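PDB 3G68: putative phosphosugar isomerase from Clostridium difficile, which probably binds phosphorylated sugars through its two SIS domains and may act as an isomerase related to the isomerase half of glucosamine-6-phosphate synthase. Local coordinates for residues B[197-201]-B[296-300]; B[262-266]-B[313-317]; B[30-34]-B[160-165]. One frame throughout, in Å; residues are numbered along the deposited sequence.

Interaction 1. Residues B[197-201]-B[296-300]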
ATOM      1  N   TRP B 197      10.227  29.467  31.958  1.00  8.22           N
ATOM      2  CA  TRP B 197      10.085  30.879  32.378  1.00  7.24           C
ATOM      3  C   TRP B 197      10.628  31.141  33.804  1.00  6.47           C
ATOM      4  O   TRP B 197      11.311  32.154  34.024  1.00  8.83           O
ATOM      5  CB  TRP B 197       8.629  31.310  32.193  1.00  7.86           C
ATOM      6  CG  TRP B 197       8.149  32.563  32.871  1.00  6.70           C
ATOM      7  CD1 TRP B 197       8.292  33.869  32.439  1.00  8.74           C
ATOM      8  CD2 TRP B 197       7.336  32.612  34.031  1.00  7.96           C
ATOM      9  NE1 TRP B 197       7.648  34.724  33.305  1.00  5.85           N
ATOM     10  CE2 TRP B 197       7.046  33.979  34.286  1.00  6.37           C
ATOM     11  CE3 TRP B 197       6.861  31.637  34.927  1.00  8.73           C
ATOM     12  CZ2 TRP B 197       6.275  34.382  35.373  1.00  7.13           C
ATOM     13  CZ3 TRP B 197       6.104  32.041  36.008  1.00  8.21           C
ATOM     14  CH2 TRP B 197       5.828  33.410  36.228  1.00  9.99           C
ATOM     15  N   ILE B 198      10.335  30.240  34.744  1.00  6.88           N
ATOM     16  CA  ILE B 198      10.850  30.342  36.105  1.00  7.11           C
ATOM     17  C   ILE B 198      12.385  30.316  36.125  1.00  9.77           C
ATOM     18  O   ILE B 198      13.006  31.147  36.782  1.00  9.27           O
ATOM     19  CB  ILE B 198      10.290  29.233  37.001  1.00  6.47           C
ATOM     20  CG1 ILE B 198       8.805  29.447  37.251  1.00  9.35           C
ATOM     21  CG2 ILE B 198      11.011  29.218  38.347  1.00  7.27           C
ATOM     22  CD1 ILE B 198       8.040  28.234  37.866  1.00  7.05           C
ATOM     23  N   GLU B 199      12.965  29.372  35.373  1.00  8.98           N
ATOM     24  CA  GLU B 199      14.401  29.203  35.278  1.00  9.95           C
ATOM     25  C   GLU B 199      15.042  30.454  34.694  1.00  7.91           C
ATOM     26  O   GLU B 199      16.058  30.930  35.195  1.00  6.67           O
ATOM     27  CB  GLU B 199      14.697  27.954  34.429  1.00 11.71           C
ATOM     28  CG  GLU B 199      16.155  27.602  34.278  1.00 18.70           C
ATOM     29  CD  GLU B 199      16.860  27.283  35.570  1.00 21.91           C
ATOM     30  OE1 GLU B 199      16.262  26.698  36.499  1.00 20.95           O
ATOM     31  OE2 GLU B 199      18.069  27.588  35.627  1.00 34.69           O
ATOM     32  N   ARG B 200      14.413  31.017  33.668  1.00  6.75           N
ATOM     33  CA  ARG B 200      14.900  32.234  33.036  1.00  8.42           C
ATOM     34  C   ARG B 200      14.858  33.469  33.989  1.00  9.08           C
ATOM     35  O   ARG B 200      15.676  34.392  33.889  1.00 10.11           O
ATOM     36  CB  ARG B 200      13.998  32.490  31.821  1.00 10.90           C
ATOM     37  CG  ARG B 200      14.437  33.554  30.902  1.00 14.33           C
ATOM     38  CD  ARG B 200      13.698  33.478  29.558  1.00 21.50           C
ATOM     39  NE  ARG B 200      12.244  33.695  29.596  1.00 20.79           N
ATOM     40  CZ  ARG B 200      11.283  32.810  29.299  1.00 24.35           C
ATOM     41  NH1 ARG B 200      11.541  31.576  28.893  1.00 26.55           N
ATOM     42  NH2 ARG B 200      10.013  33.190  29.378  1.00 26.17           N
ATOM     43  N   ASN B 201      13.858  33.508  34.859  1.00  8.54           N
ATOM     44  CA  ASN B 201      13.647  34.616  35.817  1.00  9.12           C
ATOM     45  C   ASN B 201      13.984  34.266  37.250  1.00  9.87           C
ATOM     46  O   ASN B 201      13.544  34.961  38.181  1.00 10.39           O
ATOM     47  CB  ASN B 201      12.170  35.031  35.715  1.00  8.57           C
ATOM     48  CG  ASN B 201      11.873  35.689  34.398  1.00 10.39           C
ATOM     49  OD1 ASN B 201      12.351  36.787  34.140  1.00  9.16           O
ATOM     50  ND2 ASN B 201      11.137  35.005  33.531  1.00  8.02           N
ATOM     51  N   ASP B 296      11.976  38.535  28.399  1.00 19.97           N
ATOM     52  CA  ASP B 296      12.309  37.382  29.223  1.00 19.87           C
ATOM     53  C   ASP B 296      11.386  37.218  30.428  1.00 16.89           C
ATOM     54  O   ASP B 296      11.137  36.105  30.891  1.00 16.38           O
ATOM     55  CB  ASP B 296      13.744  37.477  29.741  1.00 21.54           C
ATOM     56  CG  ASP B 296      14.777  37.086  28.712  1.00 26.53           C
ATOM     57  OD1 ASP B 296      14.423  36.789  27.552  1.00 30.66           O
ATOM     58  OD2 ASP B 296      15.964  37.058  29.101  1.00 32.81           O
ATOM     59  N   LYS B 297      10.912  38.344  30.946  1.00 14.79           N
ATOM     60  CA  LYS B 297      10.039  38.359  32.086  1.00 14.04           C
ATOM     61  C   LYS B 297       8.630  37.861  31.795  1.00 12.26           C
ATOM     62  O   LYS B 297       7.908  37.544  32.738  1.00  9.92           O
ATOM     63  CB  LYS B 297       9.965  39.781  32.689  1.00 15.23           C
ATOM     64  CG  LYS B 297      11.255  40.249  33.316  1.00 17.29           C
ATOM     65  CD  LYS B 297      11.153  41.646  33.953  1.00 19.22           C
ATOM     66  CE  LYS B 297      11.213  42.756  32.896  1.00 21.78           C
ATOM     67  NZ  LYS B 297      11.360  44.049  33.594  1.00 30.61           N
ATOM     68  N   ASN B 298       8.211  37.876  30.528  1.00 10.01           N
ATOM     69  CA  ASN B 298       6.861  37.466  30.147  1.00 10.73           C
ATOM     70  C   ASN B 298       6.748  35.981  29.784  1.00 11.82           C
ATOM     71  O   ASN B 298       7.719  35.373  29.320  1.00  9.25           O
ATOM     72  CB  ASN B 298       6.335  38.340  29.008  1.00 11.42           C
ATOM     73  CG  ASN B 298       6.216  39.800  29.414  1.00 13.55           C
ATOM     74  OD1 ASN B 298       6.191  40.110  30.606  1.00 12.64           O
ATOM     75  ND2 ASN B 298       6.122  40.700  28.428  1.00 12.63           N
ATOM     76  N   LEU B 299       5.575  35.405  30.064  1.00 12.68           N
ATOM     77  CA  LEU B 299       5.288  34.000  29.791  1.00 10.95           C
ATOM     78  C   LEU B 299       4.123  33.942  28.812  1.00 13.86           C
ATOM     79  O   LEU B 299       2.975  34.221  29.178  1.00 13.46           O
ATOM     80  CB  LEU B 299       4.918  33.238  31.058  1.00 11.02           C
ATOM     81  CG  LEU B 299       4.418  31.783  30.891  1.00 10.18           C
ATOM     82  CD1 LEU B 299       5.450  30.908  30.127  1.00  9.97           C
ATOM     83  CD2 LEU B 299       4.102  31.168  32.252  1.00 10.64           C
ATOM     84  N   LYS B 300       4.427  33.555  27.570  1.00 15.01           N
ATOM     85  CA  LYS B 300       3.422  33.399  26.537  1.00 15.16           C
ATOM     86  C   LYS B 300       2.907  31.962  26.568  1.00 14.44           C
ATOM     87  O   LYS B 300       3.670  31.017  26.331  1.00 15.26           O
ATOM     88  CB  LYS B 300       4.007  33.714  25.184  1.00 17.12           C
ATOM     89  CG  LYS B 300       2.996  33.800  24.066  1.00 20.41           C
ATOM     90  CD  LYS B 300       3.702  34.280  22.778  1.00 28.77           C
ATOM     91  CE  LYS B 300       2.716  34.603  21.666  1.00 35.72           C
ATOM     92  NZ  LYS B 300       3.378  35.341  20.517  1.00 39.44           N
TER
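The last turn of helix 187-200 runs up against the loop entering strand 299-300, the outermost strand of its sheet within this chain, with W197 and L299 6.3 Å apart at their CA atoms. Side-chain donors at the helix end meet backbone carbonyls of the loop. The W197 indole sends NE1 to K297 O at 2.9 Å, nearly straight (165°) and in the ring plane, though it meets the oxygen from above the carbonyl plane. L299 CB lies over one face of the same indole, 3.6 Å from the five-membered ring centroid, a CH-pi contact almost on the ring normal. R200, bent at chi3 (64°), brings NE to D296 O at 3.0 Å, in the carbonyl plane and on a lone pair; its NH2 adds a weak bond to N298 O. N201 ND2 joins at D296 O, 2.9 Å away and tilted from that plane, and gives a second bond to W197 O, the oxygen that also accepts from N201 N. The D296 carboxylate lies near R200, but no N-H points at it. With two good bonds on D296 O and one on K297 O, the helix end grips the loop mainly by its carbonyls, L299 adding the apolar part.

Interaction 2. Residues B[262-266]-B[313-317]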
ATOM      1  N   ILE B 262       1.011  40.007  36.181  1.00  9.84           N
ATOM      2  CA  ILE B 262      -0.206  40.388  35.455  1.00 11.50           C
ATOM      3  C   ILE B 262      -0.700  39.160  34.676  1.00 11.63           C
ATOM      4  O   ILE B 262       0.000  38.630  33.814  1.00 12.18           O
ATOM      5  CB  ILE B 262       0.007  41.611  34.536  1.00 11.69           C
ATOM      6  CG1 ILE B 262       0.441  42.824  35.410  1.00 16.44           C
ATOM      7  CG2 ILE B 262      -1.298  41.947  33.788  1.00 13.73           C
ATOM      8  CD1 ILE B 262       0.540  44.184  34.695  1.00 16.34           C
ATOM      9  N   LEU B 263      -1.899  38.707  35.029  1.00 12.02           N
ATOM     10  CA  LEU B 263      -2.557  37.569  34.380  1.00 11.59           C
ATOM     11  C   LEU B 263      -3.439  38.213  33.312  1.00 12.68           C
ATOM     12  O   LEU B 263      -4.508  38.731  33.613  1.00 12.69           O
ATOM     13  CB  LEU B 263      -3.371  36.796  35.416  1.00  9.82           C
ATOM     14  CG  LEU B 263      -2.594  36.261  36.630  1.00 10.39           C
ATOM     15  CD1 LEU B 263      -3.556  35.434  37.541  1.00  9.19           C
ATOM     16  CD2 LEU B 263      -1.429  35.420  36.163  1.00 10.63           C
ATOM     17  N   ASP B 264      -2.934  38.238  32.086  1.00 14.25           N
ATOM     18  CA  ASP B 264      -3.558  38.948  30.974  1.00 15.35           C
ATOM     19  C   ASP B 264      -4.431  38.016  30.120  1.00 14.33           C
ATOM     20  O   ASP B 264      -3.937  37.251  29.283  1.00 13.32           O
ATOM     21  CB  ASP B 264      -2.481  39.649  30.136  1.00 16.43           C
ATOM     22  CG  ASP B 264      -3.054  40.360  28.906  1.00 17.86           C
ATOM     23  OD1 ASP B 264      -4.272  40.644  28.871  1.00 18.98           O
ATOM     24  OD2 ASP B 264      -2.273  40.618  27.972  1.00 22.19           O
ATOM     25  N   THR B 265      -5.742  38.125  30.306  1.00 16.02           N
ATOM     26  CA  THR B 265      -6.698  37.266  29.568  1.00 15.62           C
ATOM     27  C   THR B 265      -7.069  37.774  28.173  1.00 17.20           C
ATOM     28  O   THR B 265      -7.835  37.111  27.464  1.00 16.78           O
ATOM     29  CB  THR B 265      -7.985  37.022  30.358  1.00 14.31           C
ATOM     30  OG1 THR B 265      -8.719  38.241  30.458  1.00 14.33           O
ATOM     31  CG2 THR B 265      -7.686  36.448  31.748  1.00 12.46           C
ATOM     32  N   GLY B 266      -6.517  38.918  27.780  1.00 17.30           N
ATOM     33  CA  GLY B 266      -6.751  39.471  26.468  1.00 20.26           C
ATOM     34  C   GLY B 266      -8.058  40.241  26.313  1.00 20.40           C
ATOM     35  O   GLY B 266      -8.369  40.658  25.205  1.00 21.47           O
ATOM     36  N   ASN B 313      -5.886  26.348  33.385  1.00  8.90           N
ATOM     37  CA  ASN B 313      -4.513  26.590  32.995  1.00 10.12           C
ATOM     38  C   ASN B 313      -3.846  27.833  33.552  1.00 10.11           C
ATOM     39  O   ASN B 313      -2.641  27.817  33.713  1.00  9.63           O
ATOM     40  CB  ASN B 313      -4.429  26.768  31.474  1.00  9.40           C
ATOM     41  CG  ASN B 313      -4.931  25.568  30.673  1.00 10.40           C
ATOM     42  OD1 ASN B 313      -5.338  25.756  29.536  1.00 13.43           O
ATOM     43  ND2 ASN B 313      -4.874  24.352  31.229  1.00  9.53           N
ATOM     44  N   PHE B 314      -4.594  28.904  33.834  1.00  9.66           N
ATOM     45  CA  PHE B 314      -3.949  30.218  34.041  1.00  9.89           C
ATOM     46  C   PHE B 314      -2.934  30.353  35.168  1.00  8.81           C
ATOM     47  O   PHE B 314      -1.879  30.971  34.970  1.00  8.21           O
ATOM     48  CB  PHE B 314      -4.960  31.370  34.148  1.00 12.12           C
ATOM     49  CG  PHE B 314      -4.660  32.478  33.207  1.00 10.54           C
ATOM     50  CD1 PHE B 314      -3.492  33.209  33.324  1.00 12.97           C
ATOM     51  CD2 PHE B 314      -5.530  32.750  32.146  1.00 14.90           C
ATOM     52  CE1 PHE B 314      -3.204  34.245  32.407  1.00 14.15           C
ATOM     53  CE2 PHE B 314      -5.242  33.729  31.232  1.00 15.95           C
ATOM     54  CZ  PHE B 314      -4.070  34.472  31.356  1.00 14.61           C
ATOM     55  N   ILE B 315      -3.226  29.781  36.331  1.00  8.66           N
ATOM     56  CA  ILE B 315      -2.344  29.948  37.474  1.00  7.24           C
ATOM     57  C   ILE B 315      -1.311  28.832  37.665  1.00  6.94           C
ATOM     58  O   ILE B 315      -0.543  28.867  38.626  1.00  6.54           O
ATOM     59  CB  ILE B 315      -3.098  30.270  38.793  1.00  9.06           C
ATOM     60  CG1 ILE B 315      -3.962  29.127  39.285  1.00  6.32           C
ATOM     61  CG2 ILE B 315      -3.952  31.522  38.645  1.00  5.50           C
ATOM     62  CD1 ILE B 315      -4.448  29.385  40.730  1.00  8.64           C
ATOM     63  N   VAL B 316      -1.269  27.867  36.742  1.00  7.36           N
ATOM     64  CA  VAL B 316      -0.220  26.811  36.771  1.00  6.54           C
ATOM     65  C   VAL B 316       1.180  27.407  37.024  1.00  7.17           C
ATOM     66  O   VAL B 316       1.894  26.914  37.901  1.00  6.94           O
ATOM     67  CB  VAL B 316      -0.259  25.918  35.495  1.00  5.84           C
ATOM     68  CG1 VAL B 316       0.967  25.008  35.373  1.00  5.55           C
ATOM     69  CG2 VAL B 316      -1.485  25.076  35.523  1.00  4.29           C
ATOM     70  N   PRO B 317       1.587  28.443  36.255  1.00  7.16           N
ATOM     71  CA  PRO B 317       2.905  29.064  36.496  1.00  8.25           C
ATOM     72  C   PRO B 317       3.148  29.575  37.899  1.00  8.85           C
ATOM     73  O   PRO B 317       4.253  29.445  38.416  1.00 10.28           O
ATOM     74  CB  PRO B 317       2.956  30.211  35.480  1.00  8.27           C
ATOM     75  CG  PRO B 317       1.612  30.272  34.887  1.00  7.79           C
ATOM     76  CD  PRO B 317       0.977  28.985  35.025  1.00  7.57           C
TER
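L263 and F314 form the centre of a buried apolar contact, without a hydrogen bond across it, between the C-terminal end of strand 258-264 and the turn leading into helix 316-324. The evidence is in the F314 ring, which points from the turn toward the backbone of L263 to T265. Its CE1 lies 3.9 Å from both L263 CA and L263 CB, in an approach that is neither face-on nor edge-on. On the other flank, T265 CG2 comes within 3.7 Å of F314 CE2, the threonine side chain crossing the phenylalanine at about a right angle. Between these two, D264 O sits at the ring edge, near the ring plane, 3.5 Å from F314 CZ. The ring is thus inserted among three consecutive residues, with its far end against the main chain.

Strand 258-264 is the middle strand of a five-stranded parallel sheet of order 2-1-3-4-5, the Rossmann-like arrangement of a SIS domain; L263 pairs through its backbone with I214 of strand 210-215. The segment 313-317 brings a type I turn, N313 to V316, against this sheet end.

L263 branches to two partners: CD2 faces F314 CD1, while CD1 reaches I315 CG2 at 4.1 Å. In I315, chi1 of 67° places CG1 between the backbone N and carbonyl carbon and sets CG2 beside the N, the branch that meets L263; I315 also packs on helix 220-234 at E225 and A226. The CB of D264 points away from segment 313-317, and its OD1 accepts from G266 N (3.0 Å, 153°), an Asx turn in which the donor stands above the carboxylate plane.

Interaction 3. Residues B[30-34]-B[160-165]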
ATOM      1  N   LYS B  30     -28.843  15.878  41.251  1.00 17.17           N
ATOM      2  CA  LYS B  30     -29.383  16.551  40.051  1.00 17.40           C
ATOM      3  C   LYS B  30     -30.912  16.496  40.012  1.00 20.99           C
ATOM      4  O   LYS B  30     -31.548  17.298  39.327  1.00 20.38           O
ATOM      5  CB  LYS B  30     -28.841  15.904  38.770  1.00 17.96           C
ATOM      6  CG  LYS B  30     -29.422  14.518  38.413  1.00 16.39           C
ATOM      7  CD  LYS B  30     -28.843  13.943  37.120  1.00 16.30           C
ATOM      8  CE  LYS B  30     -29.479  12.614  36.785  1.00 17.33           C
ATOM      9  NZ  LYS B  30     -28.931  11.995  35.557  1.00 12.95           N
ATOM     10  N   ARG B  31     -31.464  15.481  40.690  1.00 22.74           N
ATOM     11  CA  ARG B  31     -32.884  15.225  40.752  1.00 24.88           C
ATOM     12  C   ARG B  31     -33.649  16.061  41.812  1.00 26.15           C
ATOM     13  O   ARG B  31     -34.862  16.102  41.768  1.00 27.20           O
ATOM     14  CB  ARG B  31     -33.140  13.718  40.967  1.00 25.87           C
ATOM     15  CG  ARG B  31     -32.546  12.806  39.894  1.00 25.83           C
ATOM     16  CD  ARG B  31     -32.623  11.331  40.298  1.00 25.49           C
ATOM     17  NE  ARG B  31     -31.897  10.463  39.373  1.00 27.97           N
ATOM     18  CZ  ARG B  31     -32.345  10.052  38.181  1.00 31.20           C
ATOM     19  NH1 ARG B  31     -33.541  10.414  37.712  1.00 35.00           N
ATOM     20  NH2 ARG B  31     -31.588   9.258  37.437  1.00 34.01           N
ATOM     21  N   THR B  32     -32.953  16.724  42.740  1.00 26.71           N
ATOM     22  CA  THR B  32     -33.613  17.558  43.756  1.00 27.94           C
ATOM     23  C   THR B  32     -34.261  18.816  43.169  1.00 27.40           C
ATOM     24  O   THR B  32     -33.985  19.204  42.026  1.00 26.26           O
ATOM     25  CB  THR B  32     -32.627  18.005  44.874  1.00 28.92           C
ATOM     26  OG1 THR B  32     -31.468  18.630  44.300  1.00 30.11           O
ATOM     27  CG2 THR B  32     -32.192  16.817  45.675  1.00 28.82           C
ATOM     28  N   ASN B  33     -35.157  19.422  43.954  1.00 26.32           N
ATOM     29  CA  ASN B  33     -35.797  20.664  43.564  1.00 25.92           C
ATOM     30  C   ASN B  33     -35.036  21.845  44.160  1.00 26.30           C
ATOM     31  O   ASN B  33     -35.118  22.072  45.370  1.00 26.73           O
ATOM     32  CB  ASN B  33     -37.234  20.706  44.063  1.00 26.66           C
ATOM     33  CG  ASN B  33     -37.985  21.903  43.533  1.00 29.88           C
ATOM     34  OD1 ASN B  33     -37.754  22.347  42.400  1.00 32.63           O
ATOM     35  ND2 ASN B  33     -38.890  22.436  44.344  1.00 35.00           N
ATOM     36  N   LEU B  34     -34.361  22.620  43.302  1.00 26.15           N
ATOM     37  CA  LEU B  34     -33.514  23.745  43.732  1.00 26.52           C
ATOM     38  C   LEU B  34     -33.913  25.107  43.155  1.00 25.29           C
ATOM     39  O   LEU B  34     -34.134  25.237  41.960  1.00 25.17           O
ATOM     40  CB  LEU B  34     -32.059  23.467  43.334  1.00 27.15           C
ATOM     41  CG  LEU B  34     -31.435  22.178  43.866  1.00 29.24           C
ATOM     42  CD1 LEU B  34     -30.020  22.041  43.342  1.00 34.52           C
ATOM     43  CD2 LEU B  34     -31.455  22.165  45.390  1.00 33.87           C
ATOM     44  N   GLN B 160     -24.657  18.855  35.219  1.00 14.78           N
ATOM     45  CA  GLN B 160     -25.532  17.724  35.544  1.00 14.73           C
ATOM     46  C   GLN B 160     -26.939  18.195  35.882  1.00 14.76           C
ATOM     47  O   GLN B 160     -27.921  17.584  35.460  1.00 13.05           O
ATOM     48  CB  GLN B 160     -24.929  16.925  36.703  1.00 14.93           C
ATOM     49  CG  GLN B 160     -23.675  16.092  36.297  1.00 15.70           C
ATOM     50  CD  GLN B 160     -24.023  14.693  35.813  1.00 16.55           C
ATOM     51  OE1 GLN B 160     -24.953  14.083  36.317  1.00 20.06           O
ATOM     52  NE2 GLN B 160     -23.239  14.160  34.862  1.00 15.12           N
ATOM     53  N   ILE B 161     -27.026  19.299  36.621  1.00 15.45           N
ATOM     54  CA  ILE B 161     -28.316  19.909  36.948  1.00 16.46           C
ATOM     55  C   ILE B 161     -28.924  20.457  35.668  1.00 16.01           C
ATOM     56  O   ILE B 161     -30.054  20.145  35.357  1.00 16.70           O
ATOM     57  CB  ILE B 161     -28.195  21.037  37.966  1.00 15.06           C
ATOM     58  CG1 ILE B 161     -27.891  20.479  39.350  1.00 16.75           C
ATOM     59  CG2 ILE B 161     -29.493  21.827  38.055  1.00 14.90           C
ATOM     60  CD1 ILE B 161     -27.435  21.559  40.328  1.00 13.98           C
ATOM     61  N   ALA B 162     -28.144  21.233  34.920  1.00 14.78           N
ATOM     62  CA  ALA B 162     -28.597  21.865  33.681  1.00 14.24           C
ATOM     63  C   ALA B 162     -29.193  20.857  32.688  1.00 14.75           C
ATOM     64  O   ALA B 162     -30.251  21.096  32.084  1.00 13.94           O
ATOM     65  CB  ALA B 162     -27.436  22.641  33.037  1.00 12.65           C
ATOM     66  N   ARG B 163     -28.507  19.737  32.502  1.00 15.52           N
ATOM     67  CA  ARG B 163     -29.003  18.710  31.585  1.00 15.19           C
ATOM     68  C   ARG B 163     -30.299  18.094  32.125  1.00 16.79           C
ATOM     69  O   ARG B 163     -31.272  17.978  31.388  1.00 19.04           O
ATOM     70  CB  ARG B 163     -27.932  17.640  31.316  1.00 15.28           C
ATOM     71  CG  ARG B 163     -28.353  16.545  30.289  1.00 13.05           C
ATOM     72  CD  ARG B 163     -27.199  15.574  29.998  1.00 14.98           C
ATOM     73  NE  ARG B 163     -26.813  14.894  31.231  1.00 15.66           N
ATOM     74  CZ  ARG B 163     -25.846  13.999  31.351  1.00 20.40           C
ATOM     75  NH1 ARG B 163     -25.131  13.620  30.300  1.00 19.49           N
ATOM     76  NH2 ARG B 163     -25.610  13.455  32.541  1.00 20.05           N
ATOM     77  N   GLU B 164     -30.319  17.719  33.402  1.00 17.49           N
ATOM     78  CA  GLU B 164     -31.490  17.071  34.018  1.00 17.63           C
ATOM     79  C   GLU B 164     -32.710  17.935  33.927  1.00 17.94           C
ATOM     80  O   GLU B 164     -33.803  17.459  33.575  1.00 17.30           O
ATOM     81  CB  GLU B 164     -31.194  16.738  35.482  1.00 17.35           C
ATOM     82  CG  GLU B 164     -32.354  16.149  36.335  1.00 21.90           C
ATOM     83  CD  GLU B 164     -32.820  14.743  35.939  1.00 24.87           C
ATOM     84  OE1 GLU B 164     -32.167  14.073  35.101  1.00 19.96           O
ATOM     85  OE2 GLU B 164     -33.856  14.314  36.520  1.00 29.77           O
ATOM     86  N   LYS B 165     -32.528  19.215  34.239  1.00 18.93           N
ATOM     87  CA  LYS B 165     -33.638  20.179  34.264  1.00 18.53           C
ATOM     88  C   LYS B 165     -34.020  20.754  32.881  1.00 16.95           C
ATOM     89  O   LYS B 165     -34.996  21.493  32.759  1.00 17.58           O
ATOM     90  CB  LYS B 165     -33.357  21.290  35.297  1.00 19.13           C
ATOM     91  CG  LYS B 165     -33.033  20.781  36.756  1.00 20.11           C
ATOM     92  CD  LYS B 165     -33.987  19.694  37.310  1.00 21.29           C
ATOM     93  CE  LYS B 165     -33.789  19.512  38.831  1.00 25.37           C
ATOM     94  NZ  LYS B 165     -34.645  18.417  39.466  1.00 22.21           N
TER
HETATM   95  O   HOH W   1     -26.290  11.734  36.286  1.00 20.33           O
HETATM   96  O   HOH W   2     -29.915  13.725  33.738  1.00 22.24           O
HETATM   97  O   HOH W   3     -35.058  15.755  38.703  1.00 21.65           O
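K30 lies across E164 at about a right angle, its chain reaching over the last turns of helix 145-165. Its CG sits between the backbone N and carbonyl carbon (chi1 73°), and the chain then runs fully extended, bringing CE to 3.5 Å from E164 OE1. The K30 NZ to E164 OE1 salt bridge is long, 3.9 Å, but a water joins the same two atoms and another links NZ to Q160 OE1. With CG anti to the backbone N (chi1 175°), E164 sets CG against K30 O, and a bend at chi2 directs OE1 to the K30 side and OE2 to the R31 side. That OE2 lies well out of the R31 guanidinium plane, so no N-H points at it and the attraction is one of charge; R31 NH2 bonds N27 OD1. K165 carries NZ to T32 O at 2.8 Å, from above the carbonyl plane, with a weak bond to R31 O. A third water bridges K165 NZ, R31 O and E164 OE2. Apart from these polar contacts, L34 CD1 meets I161 CD1 at 4.0 Å. Q160 NE2 is held by Y173 of helix 170-184 and D23 of helix 22-25, so the contact joins the loop before strand 36-40 to helix 145-165 beside both helices.

Interactions 1 and 2 both reach the same sheet and touch each other: P317 of interaction 2 packs by its CB against L299 CD2 (3.6 Å) and the W197 ring of interaction 1. The first holds strand 299-300 and the second the central strand 258-264, and their segments alternate along the chain. Interaction 2 is the most buried and mostly apolar, with no hydrogen bond across its segments, whereas interaction 1, partly buried, relies on side-chain donors to carbonyls. Interaction 3 lies in the other sheet's half, its nearest atoms about 20 Å from interaction 2 and about 31 Å from interaction 1. Partly exposed, it uses charges and bridging waters beside a small apolar contact.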